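SorB (Sorangium cellulosum, PDB 6B2V) acts as the pyran synthase domain of module nine in the sorangicin assembly line, a dehydratase-like double hotdog that forms a pyran ring on the polyketide. Local coordinates at residues Leu176-Leu181 with Ala188-Gln193; Val35-Gly40 with Arg104-Asp109; Trp240-Pro245 with Leu280-Gly285; Met167-Ser172 with Arg228-Pro233. One frame throughout, in Å; residues are numbered along the deposited sequence.

Three contacts belong to the predicted C-terminal hotdog and one, contact 2, to the N-terminal hotdog, so contact 2 stands apart, its centre about 38 Å from that of contact 1. Contacts 1 and 4 join directly: Leu176 CD1 lies 3.9 Å from Met169 SD, and along the chain contact 1 is nested within the loop that contact 4 closes. Contacts 3 and 4 share strand 232-241, with centres about 22 Å apart and nearest atoms about 8 Å apart. Contact 3 comes within about 5 Å of contact 1, nearest atoms, without touching. In dehydratase relatives the active site lies between the two hotdogs.

Contact 1 (Leu176-Leu181 with Ala188-Gln193); sequences LWIASL and ALASLQ
Ser180 and Ser191 each place OG between the backbone N and the carbonyl carbon (chi1 74° and 71°), and this shared rotation brings the two hydroxyls together, OG to OG 2.5 Å, in a short hydrogen bond that either could donate. They sit on adjacent strands of the beta hairpin 178-183 and 187-192 in the C-terminal hotdog, at a classic beta bulge where Ala179 and Ser180 both face Ser191. The bulge shifts the register by one residue and divides the two backbone bonds of Ser191 between neighbours: its O accepts from Ala179 N at 2.9 Å, while its N reaches Ser180 O at 3.1 Å by a bent bond, with the donor well above the carbonyl plane. Beyond the bulge, Gln193 N donates almost straight to Trp177 O (2.8 Å). Trp177 also keeps Leu192 CB at the edge of its indole.

The small, polar serines suit a partly exposed face. The other face carries Ile178, Leu181, Ala190 and Leu192, the aliphatic types wanted where a sheet packs on a helix, here 207-225, whose Val215 meets Ile178. Ile178 CG1 approaches Leu192 CD2 at 4.2 Å. Leu181, with CG anti to the backbone N, carries CD1 to 4.1 Å from Ala190 CB, whose single methyl lets the branched leucine pack close. On the serine side, a water accompanies the hydroxyl pair: it lies 2.8 Å from Ser180 OG and donates a hydrogen bond to Leu189 O.

Contact 2 (Val35-Gly40 with Arg104-Asp109); sequences VADAEG and RVVLSD
From Val35 to Gly40 the backbone runs within 14° of the end-to-end direction of Arg104-Asp109 but stands off from it, the gap narrowing to 6.4 Å between Gly40 CA and Ser108 CA. The loop is the hairpin connection between strands 33-35 and 41-48, so side chains and a water, not strand pairing, bridge the distance. Asp37 reaches across mid-way: its OD2 lies 3.7 Å from Val106 CG1, the two side chains crossing at about a right angle. Val106 presents that methyl because CG1 is anti to the backbone N (chi1 179°). The carboxylate's main polar partner is Arg41, with which OD2 makes a salt bridge; OD1 takes a weak bond from Ala38 N, and together these should limit how far the group can turn. At one end, Val35 CG1 meets Arg104 NE obliquely at 4.3 Å, a loose contact between a methyl and an exposed guanidinium. At the other, a water donates to Gly40 O at 2.6 Å and accepts from Asp109 N at 3.2 Å, linking the backbones. Glycine suits this place: its positive phi of 75° would press a side chain against the preceding carbonyl.

Within the N-terminal hotdog, strand 101-110 is flanked by strands 41-48 and 113-120, with backbone bonds from Leu107 to Arg42 and from Val106 to Glu117, while Val105 packs on Met70 and Ala74 of helix 64-77.

Contact 3 (Trp240-Pro245 with Leu280-Gly285); sequences WIYSDP and LMAFRG
Leu280 loses the most surface here, wedged into the curve of Ser243-Pro245. Its two methyls diverge: CD2 rests 3.3 Å from Ser243 OG, while CD1 lies 3.6 Å from Asp244 O, so the fork of the leucine spreads against the bend that the chain makes after strand 232-241. The carbonyl of Leu280 works too, accepting a firm bond from Tyr242 N (2.9 Å) and a weak one from Ser243 N.

Trp240 is the second residue, in a hydrogen-bonded antiparallel pair with Ala282. Its N donates to Ala282 O at 2.9 Å, and its O accepts from Ala282 N. These bonds join strands 232-241 and 279-289, neighbours in the antiparallel sheet of the C-terminal hotdog; Leu280 and Met281 both face Leu272 of strand 267-273 in a classic beta bulge along the other edge of strand 279-289. The indole of Trp240, with CG anti to the carbonyl carbon (chi1 -59°), brings CD1 to 4.3 Å from Arg284 CG, and its broad apolar surface also packs on Pro139. Small Ala282 suits its place, since its CB meets the edge of the Tyr242 ring, whose hydroxyl is hydrogen-bonded to Pro139 O.

Met281, third, sits on the opposite face from Trp240, paired with Ile241. A bend at its thioether (chi3 -56°) swings CE to 3.9 Å from Pro245 CB, and a flexible, unbranched chain is well fitted to follow that rigid ring.

Contact 4 (Met167-Ser172 with Arg228-Pro233); sequences MGMPAS and REWRFP
Met169 lays CB almost exactly above the six-membered ring of Trp230, 3.8 Å from its centroid and only 1° off the ring normal, a CH-pi contact of unusually central placement. Its CA also lies over that face of the indole. The unbranched, flexible side chain can then run beside the tryptophan and bend at chi3 (65°) to put SD at an oblique position 4.9 Å from the same centroid. Trp230 faces this loop because CG is anti to the backbone N (chi1 -163°). Pro170 extends the cover over the five-membered part of the indole, with CD 3.5 Å from Trp230 CD1; the compact, rigid proline ring lies well on an aromatic face. The neighbouring ring carbon of Pro170, CG, meets Phe232 CE2 at 3.8 Å, and CE2 in turn lies at the indole edge, in its plane.

Upstream, Met167 rests on the backbone of Arg228, its CG 3.2 Å from Arg228 O and its SD beside Arg228 CA, and its CB touches Trp230 CE3 at 4.2 Å. Between the methionines, Gly168 has a positive phi that a side chain would tolerate poorly. Helix 207-225 packs against the group, Ile218 on Trp230 and Val215 on Met169. In the C-terminal hotdog this packs the loop after helix 160-166 against the lead-in to strand 232-241, through a Met-aromatic contact joined to CH-pi packing on a buried tryptophan.

Contact 1 (Leu176-Leu181 with Ala188-Gln193)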
loop_
_atom_site.group_PDB
_atom_site.type_symbol
_atom_site.label_atom_id
_atom_site.label_comp_id
_atom_site.label_asym_id
_atom_site.label_seq_id
_atom_site.Cartn_x
_atom_site.Cartn_y
_atom_site.Cartn_z
ATOM N N LEU A 176 4.733 -3.326 12.545
ATOM C CA LEU A 176 3.508 -3.685 11.888
ATOM C C LEU A 176 2.383 -3.902 12.909
ATOM O O LEU A 176 2.626 -3.991 14.069
ATOM C CB LEU A 176 3.682 -4.950 11.078
ATOM C CG LEU A 176 4.727 -4.927 9.978
ATOM C CD1 LEU A 176 4.788 -6.242 9.277
ATOM C CD2 LEU A 176 4.458 -3.778 9.052
ATOM N N TRP A 177 1.165 -3.966 12.413
ATOM C CA TRP A 177 0.004 -4.179 13.223
ATOM C C TRP A 177 -0.438 -5.647 13.315
ATOM O O TRP A 177 -1.319 -5.965 14.021
ATOM C CB TRP A 177 -1.175 -3.389 12.665
ATOM C CG TRP A 177 -1.083 -1.883 12.701
ATOM C CD1 TRP A 177 -0.012 -1.118 12.443
ATOM C CD2 TRP A 177 -2.153 -0.983 12.989
ATOM N NE1 TRP A 177 -0.330 0.183 12.575
ATOM C CE2 TRP A 177 -1.658 0.295 12.876
ATOM C CE3 TRP A 177 -3.483 -1.148 13.313
ATOM C CZ2 TRP A 177 -2.440 1.398 13.131
ATOM C CZ3 TRP A 177 -4.245 -0.060 13.545
ATOM C CH2 TRP A 177 -3.723 1.187 13.455
ATOM N N ILE A 178 0.215 -6.506 12.565
ATOM C CA ILE A 178 -0.192 -7.891 12.582
ATOM C C ILE A 178 -0.017 -8.598 13.917
ATOM O O ILE A 178 1.008 -8.524 14.485
ATOM C CB ILE A 178 0.542 -8.641 11.471
ATOM C CG1 ILE A 178 0.201 -7.987 10.159
ATOM C CG2 ILE A 178 0.117 -10.094 11.438
ATOM C CD1 ILE A 178 1.024 -8.506 9.046
ATOM N N ALA A 179 -1.081 -9.227 14.398
ATOM C CA ALA A 179 -1.053 -9.951 15.653
ATOM C C ALA A 179 -1.236 -11.440 15.509
ATOM O O ALA A 179 -0.843 -12.183 16.322
ATOM C CB ALA A 179 -2.110 -9.455 16.576
ATOM N N SER A 180 -1.906 -11.838 14.469
ATOM C CA SER A 180 -2.131 -13.234 14.143
ATOM C C SER A 180 -2.382 -13.394 12.648
ATOM O O SER A 180 -2.729 -12.480 12.014
ATOM C CB SER A 180 -3.355 -13.800 14.874
ATOM O OG SER A 180 -4.525 -13.310 14.277
ATOM N N LEU A 181 -2.162 -14.592 12.130
ATOM C CA LEU A 181 -2.398 -14.883 10.749
ATOM C C LEU A 181 -2.887 -16.327 10.500
ATOM O O LEU A 181 -2.255 -17.207 10.905
ATOM C CB LEU A 181 -1.098 -14.640 9.974
ATOM C CG LEU A 181 -1.085 -14.908 8.465
ATOM C CD1 LEU A 181 -2.098 -14.062 7.730
ATOM C CD2 LEU A 181 0.280 -14.576 7.877
ATOM N N ALA A 188 -6.452 -15.630 3.177
ATOM C CA ALA A 188 -5.802 -15.344 4.433
ATOM C C ALA A 188 -6.524 -14.261 5.254
ATOM O O ALA A 188 -7.077 -13.379 4.734
ATOM C CB ALA A 188 -4.373 -14.896 4.187
ATOM N N LEU A 189 -6.456 -14.435 6.551
ATOM C CA LEU A 189 -7.003 -13.503 7.494
ATOM C C LEU A 189 -5.998 -13.195 8.622
ATOM O O LEU A 189 -5.558 -14.032 9.335
ATOM C CB LEU A 189 -8.292 -14.051 8.066
ATOM C CG LEU A 189 -9.092 -13.141 8.975
ATOM C CD1 LEU A 189 -9.797 -12.046 8.221
ATOM C CD2 LEU A 189 -10.061 -13.964 9.815
ATOM N N ALA A 190 -5.694 -11.916 8.714
ATOM C CA ALA A 190 -4.794 -11.416 9.749
ATOM C C ALA A 190 -5.545 -10.528 10.716
ATOM O O ALA A 190 -6.290 -9.742 10.304
ATOM C CB ALA A 190 -3.668 -10.594 9.149
ATOM N N SER A 191 -5.334 -10.749 12.000
ATOM C CA SER A 191 -5.894 -9.848 12.981
ATOM C C SER A 191 -4.849 -8.760 13.281
ATOM O O SER A 191 -3.695 -8.995 13.193
ATOM C CB SER A 191 -6.355 -10.546 14.222
ATOM O OG SER A 191 -5.259 -10.964 14.922
ATOM N N LEU A 192 -5.334 -7.568 13.597
ATOM C CA LEU A 192 -4.475 -6.425 13.835
ATOM C C LEU A 192 -4.613 -5.829 15.206
ATOM O O LEU A 192 -5.636 -5.853 15.761
ATOM C CB LEU A 192 -4.818 -5.283 12.890
ATOM C CG LEU A 192 -4.775 -5.610 11.422
ATOM C CD1 LEU A 192 -5.192 -4.387 10.646
ATOM C CD2 LEU A 192 -3.441 -6.129 10.933
ATOM N N GLN A 193 -3.507 -5.337 15.708
ATOM C CA GLN A 193 -3.483 -4.590 16.966
ATOM C C GLN A 193 -2.633 -3.333 16.718
ATOM O O GLN A 193 -1.546 -3.419 16.253
ATOM C CB GLN A 193 -2.880 -5.415 18.057
ATOM C CG GLN A 193 -2.881 -4.743 19.407
ATOM C CD GLN A 193 -2.455 -5.699 20.496
ATOM O OE1 GLN A 193 -2.671 -6.904 20.401
ATOM N NE2 GLN A 193 -1.797 -5.166 21.511
HETATM O O HOH W 1 -6.128 -14.232 12.142
#

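Contact 2 (Val35-Gly40 with Arg104-Asp109)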
loop_
_atom_site.group_PDB
_atom_site.type_symbol
_atom_site.label_atom_id
_atom_site.label_comp_id
_atom_site.label_asym_id
_atom_site.label_seq_id
_atom_site.Cartn_x
_atom_site.Cartn_y
_atom_site.Cartn_z
ATOM N N VAL A 35 6.550 22.776 -6.077
ATOM C CA VAL A 35 7.595 23.095 -6.979
ATOM C C VAL A 35 7.043 23.513 -8.334
ATOM O O VAL A 35 6.046 23.053 -8.758
ATOM C CB VAL A 35 8.515 21.889 -6.980
ATOM C CG1 VAL A 35 8.796 21.288 -8.301
ATOM C CG2 VAL A 35 9.692 22.112 -6.097
ATOM N N ALA A 36 7.704 24.458 -8.973
ATOM C CA ALA A 36 7.200 24.983 -10.223
ATOM C C ALA A 36 7.213 24.044 -11.405
ATOM O O ALA A 36 8.124 23.313 -11.586
ATOM C CB ALA A 36 7.874 26.297 -10.555
ATOM N N ASP A 37 6.147 24.111 -12.175
ATOM C CA ASP A 37 5.909 23.334 -13.361
ATOM C C ASP A 37 5.014 24.120 -14.333
ATOM O O ASP A 37 4.429 25.121 -13.990
ATOM C CB ASP A 37 5.258 22.002 -13.030
ATOM C CG ASP A 37 5.765 20.885 -13.877
ATOM O OD1 ASP A 37 6.570 21.094 -14.751
ATOM O OD2 ASP A 37 5.368 19.757 -13.665
ATOM N N ALA A 38 4.786 23.536 -15.493
ATOM C CA ALA A 38 4.045 24.159 -16.575
ATOM C C ALA A 38 2.866 23.422 -17.115
ATOM O O ALA A 38 2.684 22.286 -16.857
ATOM C CB ALA A 38 4.983 24.326 -17.723
ATOM N N GLU A 39 2.050 24.113 -17.865
ATOM C CA GLU A 39 0.930 23.508 -18.562
ATOM C C GLU A 39 -0.172 22.684 -17.868
ATOM O O GLU A 39 -0.671 21.731 -18.452
ATOM C CB GLU A 39 1.471 22.677 -19.723
ATOM C CG GLU A 39 2.614 23.212 -20.493
ATOM C CD GLU A 39 3.283 22.086 -21.244
ATOM O OE1 GLU A 39 2.875 21.867 -22.400
ATOM O OE2 GLU A 39 4.162 21.394 -20.666
ATOM N N GLY A 40 -0.721 23.081 -16.755
ATOM C CA GLY A 40 -1.709 22.173 -16.207
ATOM C C GLY A 40 -1.044 20.962 -15.562
ATOM O O GLY A 40 -1.409 19.799 -15.772
ATOM N N ARG A 104 10.157 13.675 -6.053
ATOM C CA ARG A 104 9.203 14.579 -6.653
ATOM C C ARG A 104 8.029 13.842 -7.217
ATOM O O ARG A 104 8.197 12.790 -7.690
ATOM C CB ARG A 104 9.880 15.385 -7.758
ATOM C CG ARG A 104 9.005 16.434 -8.384
ATOM C CD ARG A 104 9.667 17.135 -9.551
ATOM N NE ARG A 104 10.969 17.693 -9.231
ATOM C CZ ARG A 104 11.835 18.063 -10.165
ATOM N NH1 ARG A 104 11.542 17.894 -11.426
ATOM N NH2 ARG A 104 12.998 18.569 -9.853
ATOM N N VAL A 105 6.843 14.403 -7.070
ATOM C CA VAL A 105 5.667 13.815 -7.628
ATOM C C VAL A 105 5.006 14.855 -8.497
ATOM O O VAL A 105 4.757 15.915 -8.055
ATOM C CB VAL A 105 4.714 13.266 -6.542
ATOM C CG1 VAL A 105 4.320 14.319 -5.564
ATOM C CG2 VAL A 105 3.491 12.655 -7.153
ATOM N N VAL A 106 4.729 14.498 -9.728
ATOM C CA VAL A 106 4.105 15.375 -10.692
ATOM C C VAL A 106 2.691 14.897 -11.010
ATOM O O VAL A 106 2.483 13.770 -11.284
ATOM C CB VAL A 106 4.934 15.397 -11.989
ATOM C CG1 VAL A 106 4.309 16.287 -13.047
ATOM C CG2 VAL A 106 6.311 15.881 -11.705
ATOM N N LEU A 107 1.743 15.811 -10.972
ATOM C CA LEU A 107 0.365 15.524 -11.251
ATOM C C LEU A 107 -0.031 16.168 -12.552
ATOM O O LEU A 107 0.243 17.281 -12.727
ATOM C CB LEU A 107 -0.502 16.119 -10.169
ATOM C CG LEU A 107 -0.191 15.719 -8.734
ATOM C CD1 LEU A 107 -1.144 16.427 -7.776
ATOM C CD2 LEU A 107 -0.339 14.222 -8.605
ATOM N N SER A 108 -0.667 15.436 -13.427
ATOM C CA SER A 108 -1.109 15.935 -14.713
ATOM C C SER A 108 -2.561 15.556 -14.984
ATOM O O SER A 108 -3.045 14.618 -14.475
ATOM C CB SER A 108 -0.227 15.396 -15.793
ATOM O OG SER A 108 -0.273 14.009 -15.825
ATOM N N ASP A 109 -3.238 16.322 -15.821
ATOM C CA ASP A 109 -4.633 16.073 -16.079
ATOM C C ASP A 109 -4.871 14.739 -16.746
ATOM O O ASP A 109 -4.165 14.350 -17.585
ATOM C CB ASP A 109 -5.229 17.196 -16.948
ATOM C CG ASP A 109 -5.393 18.503 -16.206
ATOM O OD1 ASP A 109 -4.786 18.731 -15.142
ATOM O OD2 ASP A 109 -6.114 19.362 -16.735
HETATM O O HOH W 2 -1.513 18.232 -17.796
#

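Contact 3 (Trp240-Pro245 with Leu280-Gly285)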
loop_
_atom_site.group_PDB
_atom_site.type_symbol
_atom_site.label_atom_id
_atom_site.label_comp_id
_atom_site.label_asym_id
_atom_site.label_seq_id
_atom_site.Cartn_x
_atom_site.Cartn_y
_atom_site.Cartn_z
ATOM N N TRP A 240 -9.185 1.765 -3.091
ATOM C CA TRP A 240 -10.322 2.597 -2.759
ATOM C C TRP A 240 -10.326 2.873 -1.259
ATOM O O TRP A 240 -10.242 1.995 -0.530
ATOM C CB TRP A 240 -11.629 1.922 -3.197
ATOM C CG TRP A 240 -11.698 1.634 -4.664
ATOM C CD1 TRP A 240 -11.747 0.429 -5.241
ATOM C CD2 TRP A 240 -11.713 2.587 -5.721
ATOM N NE1 TRP A 240 -11.806 0.547 -6.590
ATOM C CE2 TRP A 240 -11.786 1.872 -6.913
ATOM C CE3 TRP A 240 -11.683 3.967 -5.772
ATOM C CZ2 TRP A 240 -11.803 2.500 -8.144
ATOM C CZ3 TRP A 240 -11.695 4.575 -7.020
ATOM C CH2 TRP A 240 -11.776 3.842 -8.159
ATOM N N ILE A 241 -10.426 4.126 -0.862
ATOM C CA ILE A 241 -10.376 4.526 0.504
ATOM C C ILE A 241 -11.775 4.918 0.981
ATOM O O ILE A 241 -12.325 5.842 0.480
ATOM C CB ILE A 241 -9.520 5.798 0.554
ATOM C CG1 ILE A 241 -8.125 5.525 0.001
ATOM C CG2 ILE A 241 -9.436 6.290 1.960
ATOM C CD1 ILE A 241 -7.437 6.781 -0.506
ATOM N N TYR A 242 -12.352 4.173 1.902
ATOM C CA TYR A 242 -13.707 4.463 2.358
ATOM C C TYR A 242 -13.831 5.210 3.675
ATOM O O TYR A 242 -14.668 6.018 3.830
ATOM C CB TYR A 242 -14.537 3.171 2.383
ATOM C CG TYR A 242 -14.701 2.522 1.043
ATOM C CD1 TYR A 242 -15.566 3.023 0.122
ATOM C CD2 TYR A 242 -13.997 1.388 0.701
ATOM C CE1 TYR A 242 -15.724 2.417 -1.097
ATOM C CE2 TYR A 242 -14.146 0.786 -0.508
ATOM C CZ TYR A 242 -15.002 1.326 -1.408
ATOM O OH TYR A 242 -15.165 0.732 -2.609
ATOM N N SER A 243 -12.952 4.899 4.581
ATOM C CA SER A 243 -12.925 5.548 5.875
ATOM C C SER A 243 -11.563 5.404 6.571
ATOM O O SER A 243 -10.736 4.769 6.072
ATOM C CB SER A 243 -14.109 5.131 6.721
ATOM O OG SER A 243 -13.874 3.918 7.233
ATOM N N ASP A 244 -11.377 5.992 7.734
ATOM C CA ASP A 244 -10.071 5.979 8.361
ATOM C C ASP A 244 -9.577 4.574 8.630
ATOM O O ASP A 244 -10.144 3.866 9.387
ATOM C CB ASP A 244 -10.214 6.711 9.716
ATOM C CG ASP A 244 -8.879 6.955 10.456
ATOM O OD1 ASP A 244 -7.858 6.463 10.152
ATOM O OD2 ASP A 244 -8.925 7.699 11.413
ATOM N N PRO A 245 -8.408 4.258 8.095
ATOM C CA PRO A 245 -7.819 2.939 8.231
ATOM C C PRO A 245 -7.304 2.577 9.627
ATOM O O PRO A 245 -7.149 1.482 9.998
ATOM C CB PRO A 245 -6.683 2.929 7.225
ATOM C CG PRO A 245 -6.472 4.295 6.812
ATOM C CD PRO A 245 -7.633 5.112 7.190
ATOM N N LEU A 280 -12.584 -0.461 5.139
ATOM C CA LEU A 280 -11.903 0.814 5.324
ATOM C C LEU A 280 -11.102 1.112 4.073
ATOM O O LEU A 280 -11.115 2.180 3.581
ATOM C CB LEU A 280 -11.008 0.791 6.593
ATOM C CG LEU A 280 -11.701 0.180 7.804
ATOM C CD1 LEU A 280 -10.729 0.290 8.952
ATOM C CD2 LEU A 280 -12.991 0.922 8.153
ATOM N N MET A 281 -10.412 0.110 3.586
ATOM C CA MET A 281 -9.691 0.227 2.340
ATOM C C MET A 281 -9.732 -1.064 1.581
ATOM O O MET A 281 -9.618 -2.070 2.155
ATOM C CB MET A 281 -8.231 0.588 2.520
ATOM C CG MET A 281 -7.988 1.932 3.114
ATOM S SD MET A 281 -6.248 2.336 3.135
ATOM C CE MET A 281 -5.666 0.933 4.050
ATOM N N ALA A 282 -9.896 -0.937 0.273
ATOM C CA ALA A 282 -9.932 -2.065 -0.624
ATOM C C ALA A 282 -8.828 -1.970 -1.674
ATOM O O ALA A 282 -8.781 -1.048 -2.448
ATOM C CB ALA A 282 -11.261 -2.161 -1.331
ATOM N N PHE A 283 -7.975 -2.989 -1.671
ATOM C CA PHE A 283 -6.915 -3.141 -2.667
ATOM C C PHE A 283 -7.386 -4.206 -3.656
ATOM O O PHE A 283 -7.654 -5.266 -3.315
ATOM C CB PHE A 283 -5.593 -3.598 -2.040
ATOM C CG PHE A 283 -4.872 -2.560 -1.240
ATOM C CD1 PHE A 283 -5.126 -2.380 0.088
ATOM C CD2 PHE A 283 -3.880 -1.815 -1.810
ATOM C CE1 PHE A 283 -4.458 -1.450 0.805
ATOM C CE2 PHE A 283 -3.199 -0.908 -1.083
ATOM C CZ PHE A 283 -3.487 -0.721 0.221
ATOM N N ARG A 284 -7.537 -3.807 -4.910
ATOM C CA ARG A 284 -7.975 -4.702 -5.915
ATOM C C ARG A 284 -6.891 -4.992 -6.908
ATOM O O ARG A 284 -6.344 -4.118 -7.445
ATOM C CB ARG A 284 -9.091 -4.103 -6.738
ATOM C CG ARG A 284 -10.214 -3.509 -5.975
ATOM C CD ARG A 284 -10.964 -4.518 -5.222
ATOM N NE ARG A 284 -11.663 -5.436 -6.041
ATOM C CZ ARG A 284 -12.244 -6.511 -5.568
ATOM N NH1 ARG A 284 -12.202 -6.715 -4.295
ATOM N NH2 ARG A 284 -12.901 -7.340 -6.358
ATOM N N GLY A 285 -6.696 -6.250 -7.181
ATOM C CA GLY A 285 -5.737 -6.619 -8.196
ATOM C C GLY A 285 -4.295 -6.283 -8.028
ATOM O O GLY A 285 -3.702 -5.661 -8.850
#

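Contact 4 (Met167-Ser172 with Arg228-Pro233)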
loop_
_atom_site.group_PDB
_atom_site.type_symbol
_atom_site.label_atom_id
_atom_site.label_comp_id
_atom_site.label_asym_id
_atom_site.label_seq_id
_atom_site.Cartn_x
_atom_site.Cartn_y
_atom_site.Cartn_z
ATOM N N MET A 167 11.386 -14.919 5.093
ATOM C CA MET A 167 11.200 -14.669 3.695
ATOM C C MET A 167 11.765 -13.349 3.246
ATOM O O MET A 167 11.588 -12.998 2.129
ATOM C CB MET A 167 9.759 -14.921 3.267
ATOM C CG MET A 167 9.486 -16.432 3.199
ATOM S SD MET A 167 7.905 -16.950 2.550
ATOM C CE MET A 167 6.788 -15.957 3.586
ATOM N N GLY A 168 12.457 -12.648 4.112
ATOM C CA GLY A 168 13.069 -11.419 3.701
ATOM C C GLY A 168 12.281 -10.131 3.682
ATOM O O GLY A 168 12.699 -9.208 3.089
ATOM N N MET A 169 11.184 -10.088 4.406
ATOM C CA MET A 169 10.371 -8.886 4.452
ATOM C C MET A 169 11.189 -7.734 4.980
ATOM O O MET A 169 11.808 -7.849 6.007
ATOM C CB MET A 169 9.186 -9.172 5.379
ATOM C CG MET A 169 8.303 -8.027 5.735
ATOM S SD MET A 169 6.996 -8.464 6.891
ATOM C CE MET A 169 7.888 -8.895 8.393
ATOM N N PRO A 170 11.191 -6.617 4.279
ATOM C CA PRO A 170 11.921 -5.435 4.737
ATOM C C PRO A 170 11.353 -4.806 6.005
ATOM O O PRO A 170 12.049 -4.253 6.762
ATOM C CB PRO A 170 11.833 -4.479 3.555
ATOM C CG PRO A 170 11.497 -5.323 2.430
ATOM C CD PRO A 170 10.727 -6.476 2.905
ATOM N N ALA A 171 10.049 -4.899 6.171
ATOM C CA ALA A 171 9.396 -4.297 7.320
ATOM C C ALA A 171 9.775 -4.896 8.684
ATOM O O ALA A 171 9.900 -6.056 8.821
ATOM C CB ALA A 171 7.899 -4.394 7.159
ATOM N N SER A 172 9.837 -4.044 9.679
ATOM C CA SER A 172 10.091 -4.493 11.012
ATOM C C SER A 172 8.756 -5.041 11.523
ATOM O O SER A 172 7.835 -4.325 11.683
ATOM C CB SER A 172 10.502 -3.318 11.873
ATOM O OG SER A 172 11.776 -2.859 11.517
ATOM N N ARG A 228 9.826 -18.770 -1.265
ATOM C CA ARG A 228 10.325 -18.198 -0.059
ATOM C C ARG A 228 11.058 -16.855 -0.194
ATOM O O ARG A 228 11.585 -16.407 0.737
ATOM C CB ARG A 228 11.278 -19.201 0.607
ATOM C CG ARG A 228 10.570 -20.251 1.403
ATOM C CD ARG A 228 11.525 -21.300 1.959
ATOM N NE ARG A 228 12.271 -20.805 3.090
ATOM C CZ ARG A 228 11.879 -20.908 4.346
ATOM N NH1 ARG A 228 10.721 -21.456 4.674
ATOM N NH2 ARG A 228 12.632 -20.461 5.262
ATOM N N GLU A 229 11.132 -16.279 -1.365
ATOM C CA GLU A 229 11.794 -15.018 -1.559
ATOM C C GLU A 229 10.709 -13.916 -1.519
ATOM O O GLU A 229 9.731 -14.042 -2.142
ATOM C CB GLU A 229 12.527 -15.026 -2.897
ATOM C CG GLU A 229 13.649 -16.057 -3.066
ATOM C CD GLU A 229 14.863 -15.728 -2.270
ATOM O OE1 GLU A 229 15.322 -14.612 -2.379
ATOM O OE2 GLU A 229 15.355 -16.597 -1.561
ATOM N N TRP A 230 10.968 -12.831 -0.808
ATOM C CA TRP A 230 9.968 -11.756 -0.678
ATOM C C TRP A 230 9.580 -11.157 -2.000
ATOM O O TRP A 230 10.381 -11.083 -2.899
ATOM C CB TRP A 230 10.479 -10.636 0.232
ATOM C CG TRP A 230 9.394 -9.725 0.730
ATOM C CD1 TRP A 230 9.204 -8.446 0.431
ATOM C CD2 TRP A 230 8.317 -10.103 1.553
ATOM N NE1 TRP A 230 8.079 -7.978 1.027
ATOM C CE2 TRP A 230 7.514 -8.995 1.725
ATOM C CE3 TRP A 230 7.950 -11.287 2.154
ATOM C CZ2 TRP A 230 6.399 -9.027 2.500
ATOM C CZ3 TRP A 230 6.850 -11.314 2.926
ATOM C CH2 TRP A 230 6.083 -10.191 3.095
ATOM N N ARG A 231 8.326 -10.760 -2.084
ATOM C CA ARG A 231 7.827 -10.137 -3.260
ATOM C C ARG A 231 7.370 -8.713 -2.935
ATOM O O ARG A 231 6.920 -8.440 -1.881
ATOM C CB ARG A 231 6.715 -10.987 -3.877
ATOM C CG ARG A 231 7.196 -12.344 -4.402
ATOM C CD ARG A 231 6.111 -13.238 -4.936
ATOM N NE ARG A 231 6.666 -14.414 -5.580
ATOM C CZ ARG A 231 5.974 -15.280 -6.262
ATOM N NH1 ARG A 231 4.689 -15.163 -6.403
ATOM N NH2 ARG A 231 6.587 -16.280 -6.832
ATOM N N PHE A 232 7.570 -7.833 -3.889
ATOM C CA PHE A 232 7.239 -6.436 -3.784
ATOM C C PHE A 232 6.140 -6.037 -4.741
ATOM O O PHE A 232 6.051 -6.559 -5.789
ATOM C CB PHE A 232 8.474 -5.593 -4.071
ATOM C CG PHE A 232 9.614 -5.920 -3.220
ATOM C CD1 PHE A 232 10.427 -6.954 -3.533
ATOM C CD2 PHE A 232 9.843 -5.216 -2.107
ATOM C CE1 PHE A 232 11.482 -7.283 -2.748
ATOM C CE2 PHE A 232 10.896 -5.528 -1.292
ATOM C CZ PHE A 232 11.719 -6.566 -1.625
ATOM N N PRO A 233 5.343 -5.063 -4.343
ATOM C CA PRO A 233 4.268 -4.645 -5.218
ATOM C C PRO A 233 4.801 -4.182 -6.612
ATOM O O PRO A 233 5.721 -3.491 -6.647
ATOM C CB PRO A 233 3.653 -3.456 -4.450
ATOM C CG PRO A 233 3.898 -3.847 -3.047
ATOM C CD PRO A 233 5.198 -4.534 -2.985
#